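Local coordinates for negative regulator of ofd1 (Schizosaccharomyces pombe, PDB 3QTM), which is required for correct translation termination, directly inhibits ofd1 and promotes the stability of the Sre1N transcription factor, probably by blocking ofd1-accelerated degradation, at residues A[131-136]-A[153-158]. Numbering follows the deposited sequence.
Sequences EKVRVL and QLVNPY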
loop_
_atom_site.group_PDB
_atom_site.type_symbol
_atom_site.label_atom_id
_atom_site.label_comp_id
_atom_site.label_asym_id
_atom_site.label_seq_id
_atom_site.Cartn_x
_atom_site.Cartn_y
_atom_site.Cartn_z
ATOM N N GLU A 131 7.289 -1.859 -7.344
ATOM C CA GLU A 131 7.307 -0.832 -8.402
ATOM C C GLU A 131 7.737 -1.461 -9.717
ATOM O O GLU A 131 7.272 -1.062 -10.781
ATOM C CB GLU A 131 8.206 0.362 -8.069
ATOM C CG GLU A 131 7.691 1.202 -6.921
ATOM C CD GLU A 131 6.327 1.827 -7.208
ATOM O OE1 GLU A 131 5.944 1.945 -8.395
ATOM O OE2 GLU A 131 5.636 2.211 -6.239
ATOM N N LYS A 132 8.626 -2.449 -9.637
ATOM C CA LYS A 132 9.022 -3.205 -10.819
ATOM C C LYS A 132 7.789 -3.895 -11.458
ATOM O O LYS A 132 7.602 -3.845 -12.678
ATOM C CB LYS A 132 10.092 -4.236 -10.451
ATOM C CG LYS A 132 10.600 -5.083 -11.620
ATOM C CD LYS A 132 11.405 -4.255 -12.617
ATOM C CE LYS A 132 12.102 -5.145 -13.658
ATOM N NZ LYS A 132 12.715 -4.358 -14.780
ATOM N N VAL A 133 6.950 -4.514 -10.625
ATOM C CA VAL A 133 5.745 -5.192 -11.103
ATOM C C VAL A 133 4.852 -4.236 -11.901
ATOM O O VAL A 133 4.378 -4.555 -12.995
ATOM C CB VAL A 133 4.927 -5.761 -9.926
ATOM C CG1 VAL A 133 3.506 -6.064 -10.366
ATOM C CG2 VAL A 133 5.617 -7.005 -9.316
ATOM N N ARG A 134 4.631 -3.054 -11.339
ATOM C CA ARG A 134 3.817 -2.046 -11.999
ATOM C C ARG A 134 4.376 -1.667 -13.369
ATOM O O ARG A 134 3.635 -1.570 -14.352
ATOM C CB ARG A 134 3.664 -0.802 -11.128
ATOM C CG ARG A 134 2.856 0.309 -11.797
ATOM C CD ARG A 134 2.794 1.551 -10.923
ATOM N NE ARG A 134 4.133 2.051 -10.638
ATOM C CZ ARG A 134 4.856 2.779 -11.484
ATOM N NH1 ARG A 134 4.368 3.104 -12.674
ATOM N NH2 ARG A 134 6.069 3.190 -11.140
ATOM N N VAL A 135 5.681 -1.450 -13.445
ATOM C CA VAL A 135 6.272 -1.078 -14.727
ATOM C C VAL A 135 6.215 -2.248 -15.736
ATOM O O VAL A 135 5.987 -2.035 -16.935
ATOM C CB VAL A 135 7.704 -0.518 -14.570
ATOM C CG1 VAL A 135 8.398 -0.479 -15.908
ATOM C CG2 VAL A 135 7.660 0.890 -13.953
ATOM N N LEU A 136 6.399 -3.479 -15.251
ATOM C CA LEU A 136 6.313 -4.651 -16.128
ATOM C C LEU A 136 4.908 -4.794 -16.736
ATOM O O LEU A 136 4.776 -5.104 -17.907
ATOM C CB LEU A 136 6.746 -5.943 -15.405
ATOM C CG LEU A 136 8.267 -6.147 -15.237
ATOM C CD1 LEU A 136 8.607 -7.371 -14.359
ATOM C CD2 LEU A 136 8.973 -6.251 -16.584
ATOM N N GLN A 153 3.218 -14.682 -15.805
ATOM C CA GLN A 153 4.531 -15.255 -16.026
ATOM C C GLN A 153 5.581 -14.162 -15.789
ATOM O O GLN A 153 6.586 -14.376 -15.104
ATOM C CB GLN A 153 4.622 -15.797 -17.461
ATOM C CG GLN A 153 5.940 -16.442 -17.804
ATOM C CD GLN A 153 6.185 -17.727 -17.018
ATOM O OE1 GLN A 153 5.251 -18.344 -16.507
ATOM N NE2 GLN A 153 7.448 -18.137 -16.931
ATOM N N LEU A 154 5.327 -12.985 -16.357
ATOM C CA LEU A 154 6.236 -11.841 -16.283
ATOM C C LEU A 154 6.511 -11.360 -14.868
ATOM O O LEU A 154 7.658 -11.119 -14.509
ATOM C CB LEU A 154 5.637 -10.663 -17.048
ATOM C CG LEU A 154 6.179 -10.262 -18.406
ATOM C CD1 LEU A 154 5.617 -8.892 -18.766
ATOM C CD2 LEU A 154 7.691 -10.234 -18.380
ATOM N N VAL A 155 5.454 -11.210 -14.069
ATOM C CA VAL A 155 5.564 -10.524 -12.773
ATOM C C VAL A 155 5.579 -11.417 -11.511
ATOM O O VAL A 155 6.000 -10.970 -10.447
ATOM C CB VAL A 155 4.485 -9.415 -12.622
ATOM C CG1 VAL A 155 4.501 -8.480 -13.848
ATOM C CG2 VAL A 155 3.110 -10.015 -12.443
ATOM N N ASN A 156 5.141 -12.667 -11.622
ATOM C CA ASN A 156 5.097 -13.548 -10.452
ATOM C C ASN A 156 6.397 -13.612 -9.646
ATOM O O ASN A 156 6.348 -13.626 -8.415
ATOM C CB ASN A 156 4.648 -14.959 -10.831
ATOM C CG ASN A 156 3.129 -15.095 -10.905
ATOM O OD1 ASN A 156 2.608 -16.038 -11.504
ATOM N ND2 ASN A 156 2.413 -14.146 -10.305
ATOM N N PRO A 157 7.562 -13.672 -10.330
ATOM C CA PRO A 157 8.838 -13.700 -9.602
ATOM C C PRO A 157 9.052 -12.466 -8.729
ATOM O O PRO A 157 9.603 -12.609 -7.634
ATOM C CB PRO A 157 9.879 -13.746 -10.725
ATOM C CG PRO A 157 9.147 -14.399 -11.864
ATOM C CD PRO A 157 7.767 -13.851 -11.780
ATOM N N TYR A 158 8.643 -11.290 -9.204
ATOM C CA TYR A 158 8.750 -10.065 -8.398
ATOM C C TYR A 158 7.703 -9.994 -7.294
ATOM O O TYR A 158 7.987 -9.562 -6.169
ATOM C CB TYR A 158 8.693 -8.824 -9.288
ATOM C CG TYR A 158 9.907 -8.741 -10.179
ATOM C CD1 TYR A 158 11.081 -8.158 -9.723
ATOM C CD2 TYR A 158 9.893 -9.284 -11.461
ATOM C CE1 TYR A 158 12.220 -8.094 -10.534
ATOM C CE2 TYR A 158 11.021 -9.235 -12.280
ATOM C CZ TYR A 158 12.182 -8.638 -11.805
ATOM O OH TYR A 158 13.306 -8.577 -12.601
#
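Leu136 and Lys132 lie one helical turn apart on residues 131-136, and both meet the ring of Tyr158. Lys132 CG sits over one face in a CH-pi contact, 3.7 Å from the ring centroid and 16° off the ring normal. The chain bends at chi2 (68°) and runs on across the ring, with Lys132 CE 3.8 Å from Tyr158 OH. Beyond the ring, Lys132 NZ forms salt bridges with Glu98 and Asp102 of helix 97-110. Leu136 CD1 approaches the ring obliquely, 3.7 Å from Tyr158 CE2.

Helices 119-142 and 151-170 form an antiparallel helical hairpin in this tetratricopeptide-repeat protein. Their axes here are 9.2 Å apart, at 174°.

Val133 and Val155 mark the nearest backbone approach, 5.6 Å from CA to CA. Val133 CG2 rests on Tyr158 CB at 3.6 Å. Val155 CG1 lies anti to its own carbonyl carbon and packs 3.7 Å from Leu136 CB. An alanine in place of Tyr158 would probably open a gap beside Leu136 CD1 and leave the aliphatic part of Lys132 without its ring. Helix 188-197 also packs here: Val133 touches Ile190 and Val155 touches Tyr194.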